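Local coordinates for 2-aminomuconate 6-semialdehyde dehydrogenase (Burkholderia cenocepacia, PDB 4U3W), which probably catalyses the NAD-dependent oxidation of 2-aminomuconate 6-semialdehyde to 2-aminomuconate, as a tetrameric member of the aldehyde dehydrogenase family, at residues I155-R160 against V500-A505; K161-I166 against Y494-N499; R362-E367 against A402-E407; T393-L398 against G411-I416. One frame throughout, in Å; residues are numbered along the deposited sequence.

Interaction 1 (I155-R160 against V500-A505); sequences INYVTR and VCVRIA
Four backbone hydrogen bonds zip residues 155-160 to the antiparallel strand at 500-503. Ile155 and Val502 exchange a pair: Ile155 N gives to Val502 O at 2.9 Å, and Val502 N runs to Ile155 O at 2.8 Å, nearly straight at 171°. Tyr157 and Val500 form a second such pair, with Val500 N to Tyr157 O at 2.9 Å. Between them Asn156 and Cys501 make the non-hydrogen-bonded pair, where Asn156 CA leans on Val500 O and Cys501 CA on Ile155 O through CA-H...O contacts.

Apolar packing fills the face that carries Ile155, Tyr157, Val500 and Val502. Tyr157 CG takes the crowded position between N and carbonyl carbon (chi1 53°), which lays the ring beside Val500; Val500 CB sits over one face, 4.0 Å from the Tyr157 ring centroid, and CG1 reaches the phenolic end, 3.5 Å from Tyr157 CZ. Ile155 CG1 lies alongside Val502 CB at 3.8 Å, and the Ile504 side chain crosses that of Ile155 at about a right angle, its CD1 4.0 Å from Ile155 CG2.

Polar ends look elsewhere. Tyr157 OH is hydrogen-bonded to His449 of the second subunit, and Asn156 ND2 to Thr146 and Phe144. At the C terminus Arg503 grips the Ala505 carboxylate side-on with NE and NH2, the latter in a salt bridge.

Past the last pair, a classic beta bulge sets both Ile504 and Ala505 opposite Glu153. Val500 to Val502 also pair with a parallel strand of the second subunit, the cross-subunit sheet characteristic of the aldehyde dehydrogenase oligomerisation domain.

Interaction 2 (K161-I166 against Y494-N499); sequences KPLGVI and YSELTN. With MG (magnesium ion), chain E.
A magnesium site and the inner end of an antiparallel ladder coincide here, where the arm of the oligomerisation domain joins the body of the aldehyde dehydrogenase fold. Lys161 and Glu496 form the hydrogen-bonded pair: Glu496 N meets Lys161 O at 2.8 Å, close to the line of the carbonyl bond, and Lys161 N reaches Glu496 O at 3.1 Å. In the next pair, Pro162 with Ser495, the two side chains part company. Ser495 O turns to the metal, 2.0 Å from MG, which also holds Asp492 O and two waters. One of these waters gives to Glu496 OE1 at 2.7 Å and accepts from Leu497 N, so a carboxylate and an amide fix it beside the ion.

Glu496 bends at chi2 (-60°), and Leu163 CD2 comes across its chain at about a right angle, 3.6 Å from Glu496 CG. Glu496 OE1 is also in a salt bridge with Arg484 of the second subunit. The Lys161 chain, bent at chi3 and chi4, brings NZ to a hydrogen bond with Ile455 O of that same subunit.

Deeper in, Ile166 CD1 meets the edge of the Tyr494 ring, 3.9 Å from Tyr494 CD1. Tyr494 follows helix 487-493 and packs on helix 175-188, while Ile166 and Leu163 touch strand 245-249 and Val165 lies against helix 58-76.

Interaction 3 (R362-E367 against A402-E407); sequences RLAVEE and ARCVRE
The carboxylate of Glu367 is bound by two successive backbone amides. Cys404 N meets Glu367 OE1 at 2.9 Å and Arg403 N meets Glu367 OE2 at 2.9 Å, each oxygen using its syn lone pair, so the two bonds fix the rotation of the group. The two N-H groups belong to the weakly bonded turn about 403-406 and would be expected to favour the ionised acid. Ala402 CB lies 3.5 Å from Glu367 OE1.

Around this pair, packing takes over. Cys404 SG, anti to its carbonyl carbon (chi1 -76°), lodges against Leu363 CG and Ala364 CB, 3.7 Å from the latter. Leu363 CD2 sits over one face of the Arg403 guanidinium, 3.6 Å from Arg403 NH1.

That guanidinium is held by Glu407, four residues on: NE and NH2 grip it side-on, with Arg403 NE to Glu407 OE2 at 2.8 Å in a salt bridge, and Tyr360 OH bonds Glu407 OE1. Arg403 O takes the N-H of both Arg406 and Glu407.

The contact thus sets the C-terminal end of helix 351-366 against the short turn between strands 393-396 and 413-419, with Leu398 packed on Glu367 and Cys404, and Lys276 bonding Cys404 O.

Interaction 4 (T393-L398 against G411-I416); sequences TIWTGL and GPVCHI
Thr393 OG1 is held by two hydrogen bonds, to Gly375 N and Met391 O. Its strand belongs to a beta-alpha-beta unit, in which parallel strands 393-396 and 413-419 are joined through the short helical turn 403-406, within the seven-stranded sheet of the aldehyde dehydrogenase catalytic domain. Across the pair, Cys414 O and Trp395 O each hold one N-H and one CA-H: Cys414 O takes Trp395 N at 3.0 Å, the straightest bond of the contact (168°), with Ile394 CA, and Trp395 O takes Ile416 N at 2.9 Å, with His415 CA. The rungs begin with Thr393 N to Pro412 O at 2.8 Å, where Pro412 centres an inverse gamma turn, then Cys414 N to Thr393 O. At the far end one water bridges Gly397 N and Ile416 O.

On the face shared by Thr393, Val413, Trp395 and His415, Val413 CG2 stands anti to its backbone N and presses over the Trp395 ring, 3.4 Å from the centroid of the six-membered ring and 11° off its normal, a close CH-pi contact. Phe361, from helix 351-366, meets the same indole nearly at right angles. On the face of Ile394, Cys414, Thr396 and Ile416, Ile394 CG2 abuts Ile416 CD1 at 3.6 Å, and helix 319-331 covers both through Leu326.

His415 CG is anti to its backbone N (chi1 174°), which swings the imidazole past the strand end to the turn at Gly397. There the ring meets Leu398 at its edge: Leu398 N donates to His415 NE2 at 3.0 Å, while Leu398 CB rests 3.5 Å from His415 NE2.

In the fold
From the N terminus, strand 153-169 supplies the first segments of interactions 1 and 2, whose partners arrive only with the last strand, 495-503. Interaction 1 closes the longest loop; interaction 2 lies within it and adjoins it directly, Thr159 N probably bonding Thr498 O at 2.8 Å. Together they pair the C-terminal strand with strand 153-169 along the oligomerisation arm, down to the body of the fold, and both touch the second subunit. Interactions 3 and 4 fall inside both loops, across the chain's centre, their centres about 44 Å from that of interaction 2. Their segments alternate along the chain, so these two short loops cross, locking helix 351-366 onto the beta-alpha-beta unit of the catalytic domain.

Interaction 1 (I155-R160 against V500-A505)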
loop_
_atom_site.group_PDB
_atom_site.type_symbol
_atom_site.label_atom_id
_atom_site.label_comp_id
_atom_site.label_asym_id
_atom_site.label_seq_id
_atom_site.Cartn_x
_atom_site.Cartn_y
_atom_site.Cartn_z
ATOM N N ILE A 155 -17.433 6.274 7.477
ATOM C CA ILE A 155 -16.475 5.743 6.544
ATOM C C ILE A 155 -15.721 6.915 5.906
ATOM O O ILE A 155 -16.295 8.013 5.716
ATOM C CB ILE A 155 -17.153 4.859 5.463
ATOM C CG1 ILE A 155 -18.209 5.639 4.681
ATOM C CG2 ILE A 155 -17.809 3.615 6.135
ATOM C CD1 ILE A 155 -18.835 4.838 3.534
ATOM N N ASN A 156 -14.447 6.697 5.600
ATOM C CA ASN A 156 -13.608 7.679 4.932
ATOM C C ASN A 156 -13.063 7.092 3.663
ATOM O O ASN A 156 -12.588 5.950 3.674
ATOM C CB ASN A 156 -12.395 8.096 5.788
ATOM C CG ASN A 156 -12.771 8.610 7.163
ATOM O OD1 ASN A 156 -12.825 9.849 7.398
ATOM N ND2 ASN A 156 -12.990 7.679 8.107
ATOM N N TYR A 157 -13.110 7.824 2.560
ATOM C CA TYR A 157 -12.271 7.395 1.467
ATOM C C TYR A 157 -11.579 8.587 0.787
ATOM O O TYR A 157 -12.109 9.730 0.779
ATOM C CB TYR A 157 -13.077 6.579 0.460
ATOM C CG TYR A 157 -14.323 7.321 0.001
ATOM C CD1 TYR A 157 -15.544 7.154 0.655
ATOM C CD2 TYR A 157 -14.270 8.133 -1.101
ATOM C CE1 TYR A 157 -16.707 7.887 0.230
ATOM C CE2 TYR A 157 -15.443 8.856 -1.569
ATOM C CZ TYR A 157 -16.646 8.700 -0.895
ATOM O OH TYR A 157 -17.756 9.404 -1.381
ATOM N N VAL A 158 -10.394 8.322 0.235
ATOM C CA VAL A 158 -9.587 9.400 -0.294
ATOM C C VAL A 158 -9.671 9.491 -1.806
ATOM O O VAL A 158 -9.312 8.548 -2.485
ATOM C CB VAL A 158 -8.113 9.249 0.121
ATOM C CG1 VAL A 158 -7.307 10.442 -0.463
ATOM C CG2 VAL A 158 -8.046 9.234 1.632
ATOM N N THR A 159 -10.227 10.599 -2.322
ATOM C CA THR A 159 -10.368 10.812 -3.760
ATOM C C THR A 159 -9.266 11.756 -4.261
ATOM O O THR A 159 -8.642 12.466 -3.474
ATOM C CB THR A 159 -11.730 11.424 -4.132
ATOM O OG1 THR A 159 -11.800 12.787 -3.660
ATOM C CG2 THR A 159 -12.874 10.600 -3.526
ATOM N N ARG A 160 -9.001 11.739 -5.568
ATOM C CA ARG A 160 -8.000 12.629 -6.190
ATOM C C ARG A 160 -8.731 13.311 -7.318
ATOM O O ARG A 160 -9.547 12.673 -8.010
ATOM C CB ARG A 160 -6.798 11.845 -6.712
ATOM C CG ARG A 160 -5.898 11.204 -5.637
ATOM C CD ARG A 160 -4.577 10.804 -6.327
ATOM N NE ARG A 160 -3.636 10.041 -5.512
ATOM C CZ ARG A 160 -3.300 8.765 -5.751
ATOM N NH1 ARG A 160 -3.838 8.115 -6.779
ATOM N NH2 ARG A 160 -2.431 8.122 -4.965
ATOM N N VAL A 500 -13.186 12.162 1.969
ATOM C CA VAL A 500 -14.635 12.222 2.079
ATOM C C VAL A 500 -15.054 11.334 3.263
ATOM O O VAL A 500 -14.753 10.118 3.271
ATOM C CB VAL A 500 -15.351 11.773 0.803
ATOM C CG1 VAL A 500 -16.892 11.681 1.012
ATOM C CG2 VAL A 500 -14.950 12.628 -0.401
ATOM N N CYS A 501 -15.692 11.958 4.258
ATOM C CA CYS A 501 -16.022 11.340 5.520
ATOM C C CYS A 501 -17.537 11.298 5.700
ATOM O O CYS A 501 -18.158 12.337 5.874
ATOM C CB CYS A 501 -15.358 12.112 6.681
ATOM S SG CYS A 501 -15.608 11.390 8.317
ATOM N N VAL A 502 -18.118 10.091 5.678
ATOM C CA VAL A 502 -19.553 9.907 5.622
ATOM C C VAL A 502 -20.079 9.200 6.881
ATOM O O VAL A 502 -19.670 8.064 7.182
ATOM C CB VAL A 502 -19.987 9.039 4.378
ATOM C CG1 VAL A 502 -21.486 8.858 4.366
ATOM C CG2 VAL A 502 -19.467 9.634 3.035
ATOM N N ARG A 503 -20.988 9.846 7.607
ATOM C CA ARG A 503 -21.572 9.201 8.787
ATOM C C ARG A 503 -22.510 8.097 8.319
ATOM O O ARG A 503 -23.262 8.331 7.381
ATOM C CB ARG A 503 -22.323 10.218 9.664
ATOM C CG ARG A 503 -22.933 9.525 10.878
ATOM C CD ARG A 503 -23.513 10.501 11.906
ATOM N NE ARG A 503 -24.037 9.704 13.025
ATOM C CZ ARG A 503 -24.935 10.120 13.929
ATOM N NH1 ARG A 503 -25.421 11.359 13.900
ATOM N NH2 ARG A 503 -25.326 9.270 14.880
ATOM N N ILE A 504 -22.448 6.888 8.889
ATOM C CA ILE A 504 -23.385 5.858 8.440
ATOM C C ILE A 504 -24.224 5.322 9.618
ATOM O O ILE A 504 -25.167 4.554 9.411
ATOM C CB ILE A 504 -22.674 4.667 7.722
ATOM C CG1 ILE A 504 -21.699 3.952 8.658
ATOM C CG2 ILE A 504 -21.909 5.197 6.463
ATOM C CD1 ILE A 504 -21.145 2.562 8.143
ATOM N N ALA A 505 -23.838 5.683 10.837
ATOM C CA ALA A 505 -24.541 5.260 12.045
ATOM C C ALA A 505 -24.198 6.186 13.196
ATOM O O ALA A 505 -23.174 6.881 13.190
ATOM C CB ALA A 505 -24.200 3.819 12.402
ATOM O OXT ALA A 505 -24.957 6.253 14.161
#

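Interaction 2 (K161-I166 against Y494-N499)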
loop_
_atom_site.group_PDB
_atom_site.type_symbol
_atom_site.label_atom_id
_atom_site.label_comp_id
_atom_site.label_asym_id
_atom_site.label_seq_id
_atom_site.Cartn_x
_atom_site.Cartn_y
_atom_site.Cartn_z
ATOM N N LYS A 161 -8.539 14.618 -7.461
ATOM C CA LYS A 161 -9.039 15.296 -8.619
ATOM C C LYS A 161 -7.830 16.136 -9.125
ATOM O O LYS A 161 -6.856 16.322 -8.384
ATOM C CB LYS A 161 -10.314 16.166 -8.287
ATOM C CG LYS A 161 -10.133 17.239 -7.203
ATOM C CD LYS A 161 -11.391 18.235 -7.023
ATOM C CE LYS A 161 -12.572 17.520 -6.361
ATOM N NZ LYS A 161 -12.214 16.978 -5.021
ATOM N N PRO A 162 -7.886 16.635 -10.354
ATOM C CA PRO A 162 -6.743 17.443 -10.806
ATOM C C PRO A 162 -6.504 18.676 -9.899
ATOM O O PRO A 162 -7.522 19.213 -9.400
ATOM C CB PRO A 162 -7.184 17.916 -12.195
ATOM C CG PRO A 162 -8.389 17.109 -12.584
ATOM C CD PRO A 162 -9.001 16.614 -11.329
ATOM N N LEU A 163 -5.247 19.123 -9.707
ATOM C CA LEU A 163 -4.976 20.499 -9.191
ATOM C C LEU A 163 -5.651 21.579 -10.041
ATOM O O LEU A 163 -6.221 22.551 -9.519
ATOM C CB LEU A 163 -3.481 20.795 -9.145
ATOM C CG LEU A 163 -2.560 20.102 -8.144
ATOM C CD1 LEU A 163 -1.102 20.552 -8.315
ATOM C CD2 LEU A 163 -3.039 20.480 -6.762
ATOM N N GLY A 164 -5.591 21.421 -11.361
ATOM C CA GLY A 164 -6.213 22.379 -12.255
ATOM C C GLY A 164 -5.326 22.660 -13.458
ATOM O O GLY A 164 -5.391 21.930 -14.488
ATOM N N VAL A 165 -4.527 23.727 -13.332
ATOM C CA VAL A 165 -3.638 24.155 -14.390
ATOM C C VAL A 165 -2.198 24.063 -13.866
ATOM O O VAL A 165 -1.824 24.719 -12.889
ATOM C CB VAL A 165 -3.917 25.595 -14.843
ATOM C CG1 VAL A 165 -2.932 25.976 -15.947
ATOM C CG2 VAL A 165 -5.394 25.738 -15.334
ATOM N N ILE A 166 -1.383 23.254 -14.517
ATOM C CA ILE A 166 0.002 23.103 -14.075
ATOM C C ILE A 166 0.903 23.950 -14.957
ATOM O O ILE A 166 0.841 23.796 -16.156
ATOM C CB ILE A 166 0.493 21.664 -14.196
ATOM C CG1 ILE A 166 -0.491 20.711 -13.520
ATOM C CG2 ILE A 166 1.957 21.568 -13.612
ATOM C CD1 ILE A 166 -0.439 20.788 -12.038
ATOM N N TYR A 494 0.328 15.889 -8.625
ATOM C CA TYR A 494 -0.482 16.486 -9.669
ATOM C C TYR A 494 -2.001 16.380 -9.410
ATOM O O TYR A 494 -2.788 16.617 -10.341
ATOM C CB TYR A 494 -0.132 15.857 -11.019
ATOM C CG TYR A 494 1.290 16.202 -11.454
ATOM C CD1 TYR A 494 1.583 17.431 -12.078
ATOM C CD2 TYR A 494 2.340 15.312 -11.221
ATOM C CE1 TYR A 494 2.891 17.754 -12.452
ATOM C CE2 TYR A 494 3.643 15.612 -11.595
ATOM C CZ TYR A 494 3.922 16.818 -12.215
ATOM O OH TYR A 494 5.212 17.100 -12.568
ATOM N N SER A 495 -2.386 16.008 -8.178
ATOM C CA SER A 495 -3.789 15.924 -7.750
ATOM C C SER A 495 -4.059 16.655 -6.432
ATOM O O SER A 495 -3.173 16.706 -5.571
ATOM C CB SER A 495 -4.228 14.460 -7.549
ATOM O OG SER A 495 -4.266 13.784 -8.773
ATOM N N GLU A 496 -5.298 17.122 -6.240
ATOM C CA GLU A 496 -5.713 17.484 -4.880
ATOM C C GLU A 496 -6.352 16.223 -4.248
ATOM O O GLU A 496 -7.250 15.630 -4.849
ATOM C CB GLU A 496 -6.710 18.659 -4.842
ATOM C CG GLU A 496 -6.052 20.116 -4.860
ATOM C CD GLU A 496 -5.079 20.479 -3.667
ATOM O OE1 GLU A 496 -4.977 19.780 -2.660
ATOM O OE2 GLU A 496 -4.394 21.510 -3.759
ATOM N N LEU A 497 -5.854 15.821 -3.076
ATOM C CA LEU A 497 -6.454 14.734 -2.286
ATOM C C LEU A 497 -7.643 15.298 -1.530
ATOM O O LEU A 497 -7.507 16.349 -0.888
ATOM C CB LEU A 497 -5.478 14.164 -1.272
ATOM C CG LEU A 497 -4.523 13.106 -1.789
ATOM C CD1 LEU A 497 -3.730 13.648 -2.982
ATOM C CD2 LEU A 497 -3.613 12.594 -0.645
ATOM N N THR A 498 -8.765 14.591 -1.566
ATOM C CA THR A 498 -9.883 14.944 -0.710
ATOM C C THR A 498 -10.264 13.726 0.116
ATOM O O THR A 498 -10.450 12.650 -0.438
ATOM C CB THR A 498 -11.129 15.423 -1.510
ATOM O OG1 THR A 498 -10.791 16.582 -2.274
ATOM C CG2 THR A 498 -12.361 15.771 -0.517
ATOM N N ASN A 499 -10.303 13.890 1.424
ATOM C CA ASN A 499 -10.860 12.865 2.293
ATOM C C ASN A 499 -12.380 13.112 2.434
ATOM O O ASN A 499 -12.784 14.197 2.869
ATOM C CB ASN A 499 -10.162 12.874 3.653
ATOM C CG ASN A 499 -10.602 11.705 4.542
ATOM O OD1 ASN A 499 -10.432 10.537 4.181
ATOM N ND2 ASN A 499 -11.187 12.016 5.691
HETATM MG MG MG E . -1.688 16.857 -4.252
HETATM O O HOH W 1 -3.368 17.601 -2.505
HETATM O O HOH W 2 -0.165 18.482 -4.700
#

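Interaction 3 (R362-E367 against A402-E407)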
loop_
_atom_site.group_PDB
_atom_site.type_symbol
_atom_site.label_atom_id
_atom_site.label_comp_id
_atom_site.label_asym_id
_atom_site.label_seq_id
_atom_site.Cartn_x
_atom_site.Cartn_y
_atom_site.Cartn_z
ATOM N N ARG A 362 39.526 28.137 -15.569
ATOM C CA ARG A 362 40.561 29.054 -15.119
ATOM C C ARG A 362 40.592 29.145 -13.591
ATOM O O ARG A 362 41.669 29.182 -12.987
ATOM C CB ARG A 362 40.375 30.468 -15.742
ATOM C CG ARG A 362 40.591 30.506 -17.254
ATOM C CD ARG A 362 40.660 31.939 -17.842
ATOM N NE ARG A 362 39.439 32.723 -17.663
ATOM C CZ ARG A 362 38.357 32.620 -18.437
ATOM N NH1 ARG A 362 38.322 31.739 -19.437
ATOM N NH2 ARG A 362 37.299 33.396 -18.203
ATOM N N LEU A 363 39.424 29.188 -12.946
ATOM C CA LEU A 363 39.407 29.231 -11.473
ATOM C C LEU A 363 40.063 27.997 -10.819
ATOM O O LEU A 363 40.796 28.147 -9.833
ATOM C CB LEU A 363 37.974 29.381 -10.958
ATOM C CG LEU A 363 37.846 29.384 -9.441
ATOM C CD1 LEU A 363 38.611 30.534 -8.807
ATOM C CD2 LEU A 363 36.402 29.352 -8.982
ATOM N N ALA A 364 39.802 26.788 -11.350
ATOM C CA ALA A 364 40.432 25.564 -10.822
ATOM C C ALA A 364 41.942 25.693 -10.837
ATOM O O ALA A 364 42.616 25.371 -9.844
ATOM C CB ALA A 364 40.008 24.305 -11.616
ATOM N N VAL A 365 42.484 26.190 -11.941
ATOM C CA VAL A 365 43.933 26.400 -12.017
ATOM C C VAL A 365 44.449 27.408 -10.934
ATOM O O VAL A 365 45.499 27.171 -10.302
ATOM C CB VAL A 365 44.363 26.896 -13.442
ATOM C CG1 VAL A 365 45.816 27.336 -13.445
ATOM C CG2 VAL A 365 44.163 25.807 -14.468
ATOM N N GLU A 366 43.738 28.527 -10.725
ATOM C CA GLU A 366 44.128 29.465 -9.648
ATOM C C GLU A 366 44.034 28.822 -8.241
ATOM O O GLU A 366 44.808 29.165 -7.345
ATOM C CB GLU A 366 43.278 30.752 -9.712
ATOM N N GLU A 367 43.090 27.889 -8.052
ATOM C CA GLU A 367 42.914 27.243 -6.757
ATOM C C GLU A 367 43.948 26.122 -6.565
ATOM O O GLU A 367 43.947 25.459 -5.521
ATOM C CB GLU A 367 41.482 26.672 -6.585
ATOM C CG GLU A 367 40.395 27.732 -6.507
ATOM C CD GLU A 367 39.018 27.221 -6.081
ATOM O OE1 GLU A 367 38.490 26.243 -6.668
ATOM O OE2 GLU A 367 38.441 27.847 -5.158
ATOM N N ALA A 402 37.513 23.973 -1.754
ATOM C CA ALA A 402 37.705 24.774 -2.977
ATOM C C ALA A 402 36.371 25.033 -3.694
ATOM O O ALA A 402 35.459 24.189 -3.667
ATOM C CB ALA A 402 38.683 24.100 -3.918
ATOM N N ARG A 403 36.242 26.228 -4.298
ATOM C CA ARG A 403 35.014 26.566 -5.016
ATOM C C ARG A 403 34.765 25.559 -6.161
ATOM O O ARG A 403 33.628 25.194 -6.444
ATOM C CB ARG A 403 35.050 28.011 -5.546
ATOM C CG ARG A 403 35.168 29.085 -4.444
ATOM C CD ARG A 403 35.179 30.501 -5.065
ATOM N NE ARG A 403 34.054 30.586 -5.989
ATOM C CZ ARG A 403 33.983 31.402 -7.032
ATOM N NH1 ARG A 403 34.975 32.228 -7.317
ATOM N NH2 ARG A 403 32.912 31.371 -7.793
ATOM N N CYS A 404 35.825 25.099 -6.806
ATOM C CA CYS A 404 35.643 24.234 -7.968
ATOM C C CYS A 404 35.182 22.829 -7.627
ATOM O O CYS A 404 34.758 22.120 -8.540
ATOM C CB CYS A 404 36.935 24.159 -8.804
ATOM S SG CYS A 404 37.145 25.717 -9.788
ATOM N N VAL A 405 35.264 22.432 -6.354
ATOM C CA VAL A 405 34.702 21.154 -5.943
ATOM C C VAL A 405 33.430 21.369 -5.114
ATOM O O VAL A 405 32.841 20.384 -4.674
ATOM C CB VAL A 405 35.688 20.285 -5.121
ATOM C CG1 VAL A 405 36.951 20.088 -5.894
ATOM C CG2 VAL A 405 36.030 20.907 -3.762
ATOM N N ARG A 406 33.009 22.626 -4.900
ATOM C CA ARG A 406 31.746 22.866 -4.179
ATOM C C ARG A 406 30.640 23.401 -5.105
ATOM O O ARG A 406 29.450 23.048 -4.941
ATOM C CB ARG A 406 31.944 23.815 -2.988
ATOM C CG ARG A 406 32.868 23.262 -1.914
ATOM C CD ARG A 406 32.830 24.098 -0.611
ATOM N NE ARG A 406 31.670 23.773 0.232
ATOM C CZ ARG A 406 31.599 22.715 1.047
ATOM N NH1 ARG A 406 32.618 21.854 1.151
ATOM N NH2 ARG A 406 30.501 22.509 1.774
ATOM N N GLU A 407 31.005 24.206 -6.092
ATOM C CA GLU A 407 29.987 24.859 -6.923
ATOM C C GLU A 407 29.657 24.047 -8.183
ATOM O O GLU A 407 30.540 23.478 -8.843
ATOM C CB GLU A 407 30.439 26.264 -7.286
ATOM C CG GLU A 407 30.598 27.150 -6.053
ATOM C CD GLU A 407 31.313 28.485 -6.313
ATOM O OE1 GLU A 407 31.427 28.919 -7.484
ATOM O OE2 GLU A 407 31.732 29.114 -5.311
#

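Interaction 4 (T393-L398 against G411-I416)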
loop_
_atom_site.group_PDB
_atom_site.type_symbol
_atom_site.label_atom_id
_atom_site.label_comp_id
_atom_site.label_asym_id
_atom_site.label_seq_id
_atom_site.Cartn_x
_atom_site.Cartn_y
_atom_site.Cartn_z
ATOM N N THR A 393 37.418 17.060 -19.045
ATOM C CA THR A 393 38.463 17.570 -18.156
ATOM C C THR A 393 38.483 16.800 -16.839
ATOM O O THR A 393 37.439 16.463 -16.317
ATOM C CB THR A 393 38.250 19.091 -17.915
ATOM O OG1 THR A 393 38.302 19.751 -19.182
ATOM C CG2 THR A 393 39.284 19.689 -16.986
ATOM N N ILE A 394 39.681 16.462 -16.360
ATOM C CA ILE A 394 39.874 15.808 -15.069
ATOM C C ILE A 394 40.859 16.643 -14.238
ATOM O O ILE A 394 41.914 17.013 -14.730
ATOM C CB ILE A 394 40.441 14.364 -15.255
ATOM C CG1 ILE A 394 39.485 13.460 -16.056
ATOM C CG2 ILE A 394 40.822 13.712 -13.920
ATOM C CD1 ILE A 394 40.233 12.148 -16.513
ATOM N N TRP A 395 40.500 16.950 -12.986
ATOM C CA TRP A 395 41.396 17.637 -12.039
ATOM C C TRP A 395 41.773 16.737 -10.853
ATOM O O TRP A 395 41.012 15.828 -10.493
ATOM C CB TRP A 395 40.745 18.877 -11.470
ATOM C CG TRP A 395 40.432 19.946 -12.476
ATOM C CD1 TRP A 395 41.215 20.357 -13.510
ATOM C CD2 TRP A 395 39.221 20.719 -12.545
ATOM N NE1 TRP A 395 40.564 21.347 -14.222
ATOM C CE2 TRP A 395 39.344 21.586 -13.643
ATOM C CE3 TRP A 395 38.061 20.764 -11.770
ATOM C CZ2 TRP A 395 38.342 22.479 -13.997
ATOM C CZ3 TRP A 395 37.065 21.636 -12.120
ATOM C CH2 TRP A 395 37.220 22.501 -13.218
ATOM N N THR A 396 42.929 17.017 -10.243
ATOM C CA THR A 396 43.238 16.544 -8.897
ATOM C C THR A 396 43.863 17.660 -8.027
ATOM O O THR A 396 44.136 18.768 -8.519
ATOM C CB THR A 396 44.225 15.315 -8.917
ATOM O OG1 THR A 396 45.400 15.671 -9.642
ATOM C CG2 THR A 396 43.596 14.108 -9.592
ATOM N N GLY A 397 44.096 17.383 -6.741
ATOM C CA GLY A 397 44.859 18.322 -5.910
ATOM C C GLY A 397 44.091 19.419 -5.198
ATOM O O GLY A 397 44.676 20.218 -4.498
ATOM N N LEU A 398 42.777 19.477 -5.346
ATOM C CA LEU A 398 41.999 20.525 -4.663
ATOM C C LEU A 398 41.424 20.035 -3.313
ATOM O O LEU A 398 40.983 18.893 -3.204
ATOM C CB LEU A 398 40.875 21.006 -5.579
ATOM C CG LEU A 398 41.327 21.641 -6.899
ATOM C CD1 LEU A 398 40.123 21.920 -7.807
ATOM C CD2 LEU A 398 42.079 22.961 -6.598
ATOM N N GLY A 411 29.450 21.201 -16.643
ATOM C CA GLY A 411 30.295 20.906 -17.793
ATOM C C GLY A 411 30.959 19.520 -17.633
ATOM O O GLY A 411 30.688 18.832 -16.632
ATOM N N PRO A 412 31.780 19.106 -18.624
ATOM C CA PRO A 412 32.415 17.778 -18.682
ATOM C C PRO A 412 33.691 17.769 -17.876
ATOM O O PRO A 412 34.795 17.846 -18.409
ATOM C CB PRO A 412 32.715 17.571 -20.181
ATOM C CG PRO A 412 32.987 19.045 -20.677
ATOM C CD PRO A 412 31.999 19.894 -19.863
ATOM N N VAL A 413 33.515 17.668 -16.567
ATOM C CA VAL A 413 34.639 17.773 -15.661
ATOM C C VAL A 413 34.347 16.976 -14.387
ATOM O O VAL A 413 33.189 16.815 -13.971
ATOM C CB VAL A 413 34.940 19.264 -15.343
ATOM C CG1 VAL A 413 33.775 19.924 -14.557
ATOM C CG2 VAL A 413 36.253 19.414 -14.620
ATOM N N CYS A 414 35.401 16.411 -13.811
ATOM C CA CYS A 414 35.325 15.846 -12.481
ATOM C C CYS A 414 36.651 16.129 -11.806
ATOM O O CYS A 414 37.689 16.161 -12.471
ATOM C CB CYS A 414 35.047 14.320 -12.512
ATOM S SG CYS A 414 36.216 13.298 -13.436
ATOM N N HIS A 415 36.592 16.324 -10.490
ATOM C CA HIS A 415 37.770 16.348 -9.642
ATOM C C HIS A 415 37.879 14.950 -8.947
ATOM O O HIS A 415 36.889 14.402 -8.507
ATOM C CB HIS A 415 37.690 17.480 -8.597
ATOM C CG HIS A 415 38.816 17.461 -7.605
ATOM N ND1 HIS A 415 38.762 16.741 -6.424
ATOM C CD2 HIS A 415 40.034 18.059 -7.616
ATOM C CE1 HIS A 415 39.897 16.889 -5.760
ATOM N NE2 HIS A 415 40.689 17.675 -6.465
ATOM N N ILE A 416 39.085 14.412 -8.820
ATOM C CA ILE A 416 39.297 13.107 -8.131
ATOM C C ILE A 416 40.193 13.326 -6.898
ATOM O O ILE A 416 41.261 13.950 -7.016
ATOM C CB ILE A 416 39.931 12.065 -9.114
ATOM C CG1 ILE A 416 39.189 12.172 -10.458
ATOM C CG2 ILE A 416 39.883 10.572 -8.547
ATOM C CD1 ILE A 416 39.621 11.239 -11.550
HETATM O O HOH W 3 43.245 15.006 -5.404
#